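Local atomic coordinates of exodeoxyribonuclease III (Methanosarcina mazei, PDB entry 5J8N), a protein that probably cuts DNA at abasic sites and removes nucleotides from 3' ends of duplex DNA, using magnesium or manganese ions. Residues V106-Y111 and L146-D151; D160-K165 and R215-R220; N12-A17 and T39-D44. The protein carries 3 engineered substitutions. All coordinates share one frame; numbering follows the deposited sequence. Where two conformers were deposited one is given.

Contact 1: residues V106-Y111 and L146-D151; sequences VLLNIY and LVICGD
Strands 106-111 and 146-149 run parallel in full register, their axes 4.8 Å apart and 16° from exact alignment. Five backbone hydrogen bonds alternate between them. The straightest is V147 N to V106 O at 2.9 Å. The last, D151 N to I110 O, is longer at 3.2 Å and more bent. It comes after the chain turns a corner at G150. G150, with no side chain, lets I110 O come within 3.2 Å of its CA.

V106, L108, L146 and I148 share one face of the sheet. L146 CD2 touches V106 CB at 3.9 Å, and the two side chains lie alongside each other. L108 and I148 also run side by side, both with CG or CG1 anti to the carbonyl carbon. I110 CD1 reaches back to I148 CG2. Strand 106-111, helix 119-141 and strand 146-149 form a beta-alpha-beta unit of this DNase I-like fold.

L107, N109, V147 and C149 lie on the other face, where L107, N109 and C149 pack on strand 33-37. L107 CD1 meets V147 CG1 at 3.7 Å as the two side chains cross obliquely. The same methyl reaches C149 SG at 3.9 Å. N109 is buried, and its amide is satisfied by other strands: OD1 accepts from Q37 NE2 and ND2 donates to T73 OG1.

At the C-terminal end Y111 and D151, both predicted active-site residues, lie side by side. D151 OD2 sits in the plane of the tyrosine ring, 3.4 Å from CE1 at its edge. Ring and carboxylate planes are 45° apart. CG of each is anti to its backbone N. N10 ND2 donates to D151 OD2, which probably helps to fix the carboxylate beside the ring.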
loop_
_atom_site.group_PDB
_atom_site.type_symbol
_atom_site.label_atom_id
_atom_site.label_comp_id
_atom_site.label_asym_id
_atom_site.label_seq_id
_atom_site.Cartn_x
_atom_site.Cartn_y
_atom_site.Cartn_z
ATOM N N VAL A 106 -7.408 6.690 -11.120
ATOM C CA VAL A 106 -6.778 5.380 -11.240
ATOM C C VAL A 106 -6.187 4.973 -9.885
ATOM O O VAL A 106 -5.437 5.776 -9.308
ATOM C CB VAL A 106 -5.661 5.405 -12.273
ATOM C CG1 VAL A 106 -4.894 4.083 -12.319
ATOM C CG2 VAL A 106 -6.233 5.754 -13.691
ATOM N N LEU A 107 -6.485 3.759 -9.406
ATOM C CA LEU A 107 -5.929 3.265 -8.163
ATOM C C LEU A 107 -4.918 2.166 -8.404
ATOM O O LEU A 107 -5.232 1.161 -9.066
ATOM C CB LEU A 107 -7.033 2.724 -7.289
ATOM C CG LEU A 107 -6.602 2.102 -5.968
ATOM C CD1 LEU A 107 -5.915 3.112 -5.004
ATOM C CD2 LEU A 107 -7.838 1.505 -5.239
ATOM N N LEU A 108 -3.714 2.359 -7.887
ATOM C CA LEU A 108 -2.672 1.315 -7.941
ATOM C C LEU A 108 -2.439 0.824 -6.532
ATOM O O LEU A 108 -2.042 1.620 -5.665
ATOM C CB LEU A 108 -1.355 1.866 -8.541
ATOM C CG LEU A 108 -1.509 2.585 -9.909
ATOM C CD1 LEU A 108 -0.129 3.046 -10.377
ATOM C CD2 LEU A 108 -2.226 1.713 -10.961
ATOM N N ASN A 109 -2.659 -0.462 -6.305
ATOM C CA ASN A 109 -2.488 -1.101 -5.018
ATOM C C ASN A 109 -1.226 -1.965 -5.083
ATOM O O ASN A 109 -1.173 -2.877 -5.914
ATOM C CB ASN A 109 -3.736 -1.931 -4.738
ATOM C CG ASN A 109 -3.636 -2.742 -3.445
ATOM O OD1 ASN A 109 -2.758 -2.460 -2.633
ATOM N ND2 ASN A 109 -4.567 -3.689 -3.219
ATOM N N ILE A 110 -0.235 -1.661 -4.273
ATOM C CA ILE A 110 1.099 -2.263 -4.454
ATOM C C ILE A 110 1.734 -2.771 -3.172
ATOM O O ILE A 110 1.725 -2.057 -2.156
ATOM C CB ILE A 110 2.067 -1.234 -5.117
ATOM C CG1 ILE A 110 1.404 -0.605 -6.369
ATOM C CG2 ILE A 110 3.420 -1.892 -5.477
ATOM C CD1 ILE A 110 2.263 0.469 -7.028
ATOM N N TYR A 111 2.274 -3.973 -3.243
ATOM C CA TYR A 111 3.118 -4.533 -2.193
ATOM C C TYR A 111 4.554 -4.458 -2.713
ATOM O O TYR A 111 5.020 -5.344 -3.436
ATOM C CB TYR A 111 2.699 -6.000 -1.881
ATOM C CG TYR A 111 3.529 -6.681 -0.851
ATOM C CD1 TYR A 111 3.929 -6.025 0.298
ATOM C CD2 TYR A 111 3.950 -7.987 -1.040
ATOM C CE1 TYR A 111 4.759 -6.645 1.248
ATOM C CE2 TYR A 111 4.727 -8.641 -0.048
ATOM C CZ TYR A 111 5.131 -7.937 1.083
ATOM O OH TYR A 111 5.923 -8.538 2.043
ATOM N N LEU A 146 -3.858 9.852 -10.249
ATOM C CA LEU A 146 -3.332 8.621 -9.678
ATOM C C LEU A 146 -3.383 8.611 -8.187
ATOM O O LEU A 146 -2.891 9.536 -7.535
ATOM C CB LEU A 146 -1.866 8.447 -10.094
ATOM C CG LEU A 146 -1.749 8.151 -11.589
ATOM C CD1 LEU A 146 -0.390 8.547 -12.127
ATOM C CD2 LEU A 146 -2.017 6.683 -11.845
ATOM N N VAL A 147 -3.901 7.517 -7.627
ATOM C CA VAL A 147 -3.844 7.239 -6.203
ATOM C C VAL A 147 -3.034 5.956 -6.105
ATOM O O VAL A 147 -3.383 4.962 -6.766
ATOM C CB VAL A 147 -5.248 7.038 -5.608
ATOM C CG1 VAL A 147 -5.157 6.669 -4.130
ATOM C CG2 VAL A 147 -6.032 8.264 -5.780
ATOM N N ILE A 148 -1.966 5.958 -5.317
ATOM C CA ILE A 148 -1.113 4.795 -5.161
ATOM C C ILE A 148 -1.038 4.451 -3.709
ATOM O O ILE A 148 -0.537 5.225 -2.890
ATOM C CB ILE A 148 0.318 5.062 -5.692
ATOM C CG1 ILE A 148 0.232 5.499 -7.167
ATOM C CG2 ILE A 148 1.187 3.818 -5.538
ATOM C CD1 ILE A 148 0.761 6.923 -7.399
ATOM N N CYS A 149 -1.535 3.277 -3.352
ATOM C CA CYS A 149 -1.462 2.926 -1.914
ATOM C C CYS A 149 -0.700 1.631 -1.772
ATOM O O CYS A 149 -0.738 0.722 -2.633
ATOM C CB CYS A 149 -2.848 2.776 -1.297
ATOM S SG CYS A 149 -3.945 1.538 -2.035
ATOM N N GLY A 150 -0.102 1.495 -0.591
ATOM C CA GLY A 150 0.436 0.194 -0.233
ATOM C C GLY A 150 1.662 0.324 0.616
ATOM O O GLY A 150 1.949 1.356 1.251
ATOM N N ASP A 151 2.367 -0.802 0.685
ATOM C CA ASP A 151 3.515 -0.993 1.559
ATOM C C ASP A 151 4.740 -0.759 0.724
ATOM O O ASP A 151 5.090 -1.606 -0.117
ATOM C CB ASP A 151 3.439 -2.398 2.127
ATOM C CG ASP A 151 4.609 -2.786 2.948
ATOM O OD1 ASP A 151 5.509 -1.973 3.205
ATOM O OD2 ASP A 151 4.640 -3.982 3.369
#

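Contact 2: residues D160-K165 and R215-R220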
loop_
_atom_site.group_PDB
_atom_site.type_symbol
_atom_site.label_atom_id
_atom_site.label_comp_id
_atom_site.label_asym_id
_atom_site.label_seq_id
_atom_site.Cartn_x
_atom_site.Cartn_y
_atom_site.Cartn_z
ATOM N N ASP A 160 10.310 9.328 9.869
ATOM C CA ASP A 160 9.423 8.207 9.567
ATOM C C ASP A 160 9.785 6.909 10.284
ATOM O O ASP A 160 9.162 5.883 10.037
ATOM C CB ASP A 160 9.371 7.994 8.067
ATOM C CG ASP A 160 8.734 9.166 7.368
ATOM O OD1 ASP A 160 7.595 9.506 7.785
ATOM O OD2 ASP A 160 9.322 9.774 6.442
ATOM N N LEU A 161 10.732 6.921 11.208
ATOM C CA LEU A 161 10.920 5.761 12.079
ATOM C C LEU A 161 11.471 6.189 13.418
ATOM O O LEU A 161 12.046 7.268 13.568
ATOM C CB LEU A 161 11.821 4.663 11.432
ATOM C CG LEU A 161 13.329 4.905 11.320
ATOM C CD1 LEU A 161 14.047 3.593 10.853
ATOM C CD2 LEU A 161 13.608 6.029 10.287
ATOM N N ALA A 162 11.261 5.341 14.427
ATOM C CA ALA A 162 11.675 5.693 15.768
ATOM C C ALA A 162 13.177 5.647 16.008
ATOM O O ALA A 162 13.659 6.400 16.851
ATOM C CB ALA A 162 10.981 4.775 16.801
ATOM N N ARG A 163 13.893 4.762 15.320
ATOM C CA ARG A 163 15.318 4.588 15.549
ATOM C C ARG A 163 16.110 4.723 14.272
ATOM O O ARG A 163 16.737 3.742 13.812
ATOM C CB ARG A 163 15.566 3.220 16.175
ATOM C CG ARG A 163 14.704 2.960 17.414
ATOM C CD ARG A 163 15.160 3.751 18.624
ATOM N NE ARG A 163 14.860 2.990 19.839
ATOM C CZ ARG A 163 13.908 3.299 20.713
ATOM N NH1 ARG A 163 13.159 4.375 20.527
ATOM N NH2 ARG A 163 13.712 2.525 21.773
ATOM N N PRO A 164 16.131 5.925 13.693
ATOM C CA PRO A 164 16.827 6.063 12.414
ATOM C C PRO A 164 18.303 5.767 12.521
ATOM O O PRO A 164 18.850 5.142 11.616
ATOM C CB PRO A 164 16.620 7.539 12.038
ATOM C CG PRO A 164 16.259 8.227 13.305
ATOM C CD PRO A 164 15.511 7.189 14.129
ATOM N N LYS A 165 18.951 6.108 13.624
ATOM C CA LYS A 165 20.405 5.944 13.606
ATOM C C LYS A 165 20.852 4.504 13.907
ATOM O O LYS A 165 22.053 4.199 13.867
ATOM C CB LYS A 165 21.051 6.981 14.540
ATOM C CG LYS A 165 20.656 8.417 14.123
ATOM C CD LYS A 165 21.407 9.515 14.867
ATOM C CE LYS A 165 22.917 9.474 14.561
ATOM N NZ LYS A 165 23.793 9.494 15.780
ATOM N N ARG A 215 5.458 0.271 22.823
ATOM C CA ARG A 215 6.400 1.364 23.055
ATOM C C ARG A 215 6.526 2.255 21.840
ATOM O O ARG A 215 7.349 3.169 21.809
ATOM C CB ARG A 215 7.775 0.816 23.439
ATOM C CG ARG A 215 7.788 0.259 24.855
ATOM C CD ARG A 215 9.142 -0.353 25.263
ATOM N NE ARG A 215 9.291 -1.726 24.748
ATOM C CZ ARG A 215 10.028 -2.065 23.710
ATOM N NH1 ARG A 215 10.713 -1.132 23.068
ATOM N NH2 ARG A 215 10.084 -3.349 23.324
ATOM N N ASN A 216 5.744 1.978 20.802
ATOM C CA ASN A 216 5.762 2.737 19.543
ATOM C C ASN A 216 7.137 2.791 18.891
ATOM O O ASN A 216 7.521 3.812 18.306
ATOM C CB ASN A 216 5.214 4.162 19.755
ATOM C CG ASN A 216 4.702 4.762 18.428
ATOM O OD1 ASN A 216 4.239 4.025 17.545
ATOM N ND2 ASN A 216 4.762 6.076 18.292
ATOM N N VAL A 217 7.858 1.677 18.933
ATOM C CA VAL A 217 9.115 1.621 18.192
ATOM C C VAL A 217 8.765 1.179 16.794
ATOM O O VAL A 217 8.803 -0.034 16.489
ATOM C CB VAL A 217 10.112 0.663 18.850
ATOM C CG1 VAL A 217 11.456 0.704 18.122
ATOM C CG2 VAL A 217 10.331 1.067 20.311
ATOM N N GLY A 218 8.415 2.127 15.935
ATOM C CA GLY A 218 7.811 1.818 14.667
ATOM C C GLY A 218 8.492 2.450 13.480
ATOM O O GLY A 218 9.455 3.251 13.633
ATOM N N TRP A 219 7.937 2.100 12.319
ATOM C CA TRP A 219 8.379 2.658 11.029
ATOM C C TRP A 219 7.151 3.018 10.259
ATOM O O TRP A 219 6.186 2.250 10.303
ATOM C CB TRP A 219 9.175 1.616 10.221
ATOM C CG TRP A 219 10.415 1.040 10.796
ATOM C CD1 TRP A 219 10.606 0.486 12.036
ATOM C CD2 TRP A 219 11.637 0.847 10.075
ATOM N NE1 TRP A 219 11.890 -0.009 12.143
ATOM C CE2 TRP A 219 12.538 0.196 10.947
ATOM C CE3 TRP A 219 12.050 1.173 8.765
ATOM C CZ2 TRP A 219 13.841 -0.155 10.556
ATOM C CZ3 TRP A 219 13.372 0.815 8.371
ATOM C CH2 TRP A 219 14.230 0.156 9.271
ATOM N N ARG A 220 7.172 4.100 9.482
ATOM C CA ARG A 220 6.087 4.373 8.531
ATOM C C ARG A 220 6.489 3.799 7.180
ATOM O O ARG A 220 7.315 4.376 6.455
ATOM C CB ARG A 220 5.810 5.873 8.443
ATOM C CG ARG A 220 4.464 6.141 7.774
ATOM C CD ARG A 220 4.028 7.624 7.940
ATOM N NE ARG A 220 4.974 8.539 7.260
ATOM C CZ ARG A 220 4.764 9.128 6.073
ATOM N NH1 ARG A 220 5.707 9.936 5.549
ATOM N NH2 ARG A 220 3.617 8.984 5.402
HETATM O O HOH W 1 7.958 12.046 5.718
HETATM O O HOH W 2 12.530 2.381 14.494
HETATM O O HOH W 3 11.525 1.541 23.797
#
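The W219 indole carries L161 CD1 on one face. This methyl stands 3.5 Å above the centroid of the six-membered ring and 2° off its normal, a CH-pi contact. L161 CG takes the crowded position between backbone N and carbonyl carbon (chi1 73°), and the leucine then runs alongside the indole. W205 packs edge-to-face with W219. The R220 guanidinium meets D160 at its edge. NE and NH1 both donate hydrogen bonds to the single oxygen D160 OD1, NE at 2.8 Å and NH1 at 3.0 Å, in a salt bridge. OD1 is in the guanidinium plane, but the donors approach from above the carboxylate plane, and the two planes are 50° apart. A bend at chi3 of R220 turns the group to this side-on position. The R163 guanidinium has V217 CG2 over one face, 4.0 Å from NH2.

The backbones are joined at a single bridge between L161 and W219. R220 N donates to D160 O at 2.7 Å, and A162 N donates to G218 O at 2.9 Å. A162 CB packs beside V217, the centre of an inverse gamma turn. The contact thus fastens the long loop after strand 146-149 to the start of strand 218-227.

Water 1 donates to D160 OD2 and accepts a weak bond from R220 NH1. R194 also forms a salt bridge to D160 OD1, and D191 one to R220 NH1. The R163 and R215 guanidinium groups do not touch; water 3 accepts from R163 NH2 and R215 NH1. The buried D160-R220 pair therefore belongs to a charge network of two acids and two arginines. Two arginines on one carboxylate oxygen would probably keep D160 ionised and lower its pKa.

Contact 3: residues N12-A17 and T39-D44; sequences NGLRAA and TKVSQD. With MG (magnesium ion), chain B.
T39 O is gripped by two donors, L14 N and water 5. L14 N lies 2.8 Å from T39 O, and its N-H points almost straight at the oxygen (176°). The donor stands above the carbonyl plane. Water 5 donates to T39 O and accepts from R15 N, so it joins the first turn of the helix to the same carbonyl. G13 is the N-cap residue of this helix, and its O accepts from A17 N.

L14 CB packs against T39 CB at 3.9 Å. T39 OG1 takes the crowded position between backbone N and carbonyl carbon and accepts from V41 N, an ST turn. The K40 side chain is extended beyond CG and runs alongside N12 and G13. Its CD lies 3.8 Å from G13 CA, and NZ makes a weak hydrogen bond to N12 O. Water 4 accepts from K40 NZ and donates to N12 OD1.

N12 CG is anti to the backbone N (chi1 -153°), which carries OD1 to the magnesium ion at 2.1 Å. N12 ND2 donates to Y208 OH, and this should help fix the amide. K40 NZ is not a ligand; it reaches the site through water 4. Four waters and E38 complete the octahedral magnesium site of this AP/ExoA family nuclease.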
loop_
_atom_site.group_PDB
_atom_site.type_symbol
_atom_site.label_atom_id
_atom_site.label_comp_id
_atom_site.label_asym_id
_atom_site.label_seq_id
_atom_site.Cartn_x
_atom_site.Cartn_y
_atom_site.Cartn_z
ATOM N N ASN A 12 -0.263 -9.187 6.353
ATOM C CA ASN A 12 0.727 -10.219 6.744
ATOM C C ASN A 12 0.120 -11.633 6.744
ATOM O O ASN A 12 0.457 -12.491 7.558
ATOM C CB ASN A 12 1.394 -9.916 8.120
ATOM C CG ASN A 12 2.804 -10.525 8.238
ATOM O OD1 ASN A 12 3.605 -10.537 7.249
ATOM N ND2 ASN A 12 3.150 -10.902 9.444
ATOM N N GLY A 13 -0.685 -11.884 5.713
ATOM C CA GLY A 13 -1.406 -13.116 5.525
ATOM C C GLY A 13 -2.912 -12.932 5.708
ATOM O O GLY A 13 -3.412 -12.699 6.845
ATOM N N LEU A 14 -3.667 -13.029 4.608
ATOM C CA LEU A 14 -5.086 -12.705 4.651
ATOM C C LEU A 14 -5.895 -13.713 5.404
ATOM O O LEU A 14 -6.772 -13.340 6.193
ATOM C CB LEU A 14 -5.614 -12.563 3.195
ATOM C CG LEU A 14 -7.088 -12.141 3.130
ATOM C CD1 LEU A 14 -7.333 -10.792 3.819
ATOM C CD2 LEU A 14 -7.467 -12.093 1.631
ATOM N N ARG A 15 -5.639 -14.997 5.240
ATOM C CA ARG A 15 -6.366 -16.016 5.977
ATOM C C ARG A 15 -6.248 -15.780 7.476
ATOM O O ARG A 15 -7.263 -15.779 8.208
ATOM C CB ARG A 15 -5.831 -17.420 5.627
ATOM C CG ARG A 15 -6.641 -18.541 6.301
ATOM C CD ARG A 15 -5.816 -19.831 6.504
ATOM N NE ARG A 15 -4.616 -19.495 7.257
ATOM C CZ ARG A 15 -4.572 -19.247 8.562
ATOM N NH1 ARG A 15 -5.701 -19.325 9.301
ATOM N NH2 ARG A 15 -3.423 -18.884 9.133
ATOM N N ALA A 16 -5.035 -15.497 7.942
ATOM C CA ALA A 16 -4.880 -15.275 9.374
ATOM C C ALA A 16 -5.596 -13.997 9.810
ATOM O O ALA A 16 -6.285 -13.976 10.858
ATOM C CB ALA A 16 -3.379 -15.216 9.712
ATOM N N ALA A 17 -5.531 -12.970 9.006
ATOM C CA ALA A 17 -6.094 -11.657 9.372
ATOM C C ALA A 17 -7.627 -11.727 9.371
ATOM O O ALA A 17 -8.270 -10.965 10.122
ATOM C CB ALA A 17 -5.596 -10.568 8.428
ATOM N N THR A 39 -1.306 -10.892 0.899
ATOM C CA THR A 39 -2.389 -11.804 1.205
ATOM C C THR A 39 -1.856 -13.184 1.504
ATOM O O THR A 39 -2.475 -13.981 2.221
ATOM C CB THR A 39 -3.400 -11.918 0.045
ATOM O OG1 THR A 39 -2.703 -12.487 -1.089
ATOM C CG2 THR A 39 -3.962 -10.528 -0.297
ATOM N N LYS A 40 -0.732 -13.551 0.890
ATOM C CA LYS A 40 -0.131 -14.887 0.948
ATOM C C LYS A 40 -1.077 -15.967 0.382
ATOM O O LYS A 40 -0.910 -17.166 0.676
ATOM C CB LYS A 40 0.306 -15.263 2.395
ATOM C CG LYS A 40 1.315 -14.296 2.997
ATOM C CD LYS A 40 1.761 -14.789 4.396
ATOM C CE LYS A 40 2.683 -13.784 4.995
ATOM N NZ LYS A 40 3.154 -14.184 6.398
ATOM N N VAL A 41 -2.027 -15.551 -0.461
ATOM C CA VAL A 41 -3.006 -16.451 -1.070
ATOM C C VAL A 41 -2.392 -17.096 -2.297
ATOM O O VAL A 41 -1.914 -16.364 -3.201
ATOM C CB VAL A 41 -4.264 -15.655 -1.492
ATOM C CG1 VAL A 41 -5.117 -16.472 -2.446
ATOM C CG2 VAL A 41 -5.054 -15.201 -0.233
ATOM N N SER A 42 -2.463 -18.427 -2.326
ATOM C CA SER A 42 -1.915 -19.238 -3.394
ATOM C C SER A 42 -2.961 -19.496 -4.445
ATOM O O SER A 42 -4.089 -19.869 -4.113
ATOM C CB SER A 42 -1.428 -20.622 -2.888
ATOM O OG SER A 42 -0.542 -20.553 -1.783
ATOM N N GLN A 43 -2.571 -19.385 -5.710
ATOM C CA GLN A 43 -3.409 -19.900 -6.810
ATOM C C GLN A 43 -4.877 -19.445 -6.740
ATOM O O GLN A 43 -5.792 -20.244 -6.975
ATOM C CB GLN A 43 -3.362 -21.438 -6.838
ATOM C CG GLN A 43 -1.989 -21.992 -7.192
ATOM C CD GLN A 43 -1.952 -23.514 -7.277
ATOM O OE1 GLN A 43 -2.634 -24.127 -8.115
ATOM N NE2 GLN A 43 -1.173 -24.133 -6.389
ATOM N N ASP A 44 -5.086 -18.183 -6.362
ATOM C CA ASP A 44 -6.415 -17.575 -6.364
ATOM C C ASP A 44 -7.409 -18.242 -5.384
ATOM O O ASP A 44 -8.629 -18.079 -5.502
ATOM C CB ASP A 44 -6.979 -17.612 -7.790
ATOM C CG ASP A 44 -6.175 -16.743 -8.753
ATOM O OD1 ASP A 44 -5.367 -15.897 -8.297
ATOM O OD2 ASP A 44 -6.344 -16.919 -9.983
HETATM MG MG MG B . 4.728 -9.249 6.100
HETATM O O HOH W 4 5.629 -12.990 7.190
HETATM O O HOH W 5 -3.416 -16.211 3.665
HETATM O O HOH W 6 5.972 -8.774 7.605
HETATM O O HOH W 7 3.464 -7.742 6.803
HETATM O O HOH W 8 5.989 -10.792 5.548
HETATM O O HOH W 9 5.693 -7.876 4.762
#

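From the N terminus, contact 3 comes first. Its segments 12-17 and 39-44 follow strands 3-10 and 33-37 of one sheet, and it closes the loop that holds helix 22-27 and strand 33-37. Contact 1 opens later and closes around helix 119-141, pairing two strands of the other sheet. Contact 2 comes last, bringing the loop 160-165 to residues 215-220. The three loops follow in series; none nests or crosses. Contacts 1 and 2 reach the same sheet, where strands 146-149 and 218-227 are neighbours. The bound magnesium relates contacts 3 and 1: N12 binds it, and the nearest atom of the Y111 side chain is about 4 Å from it.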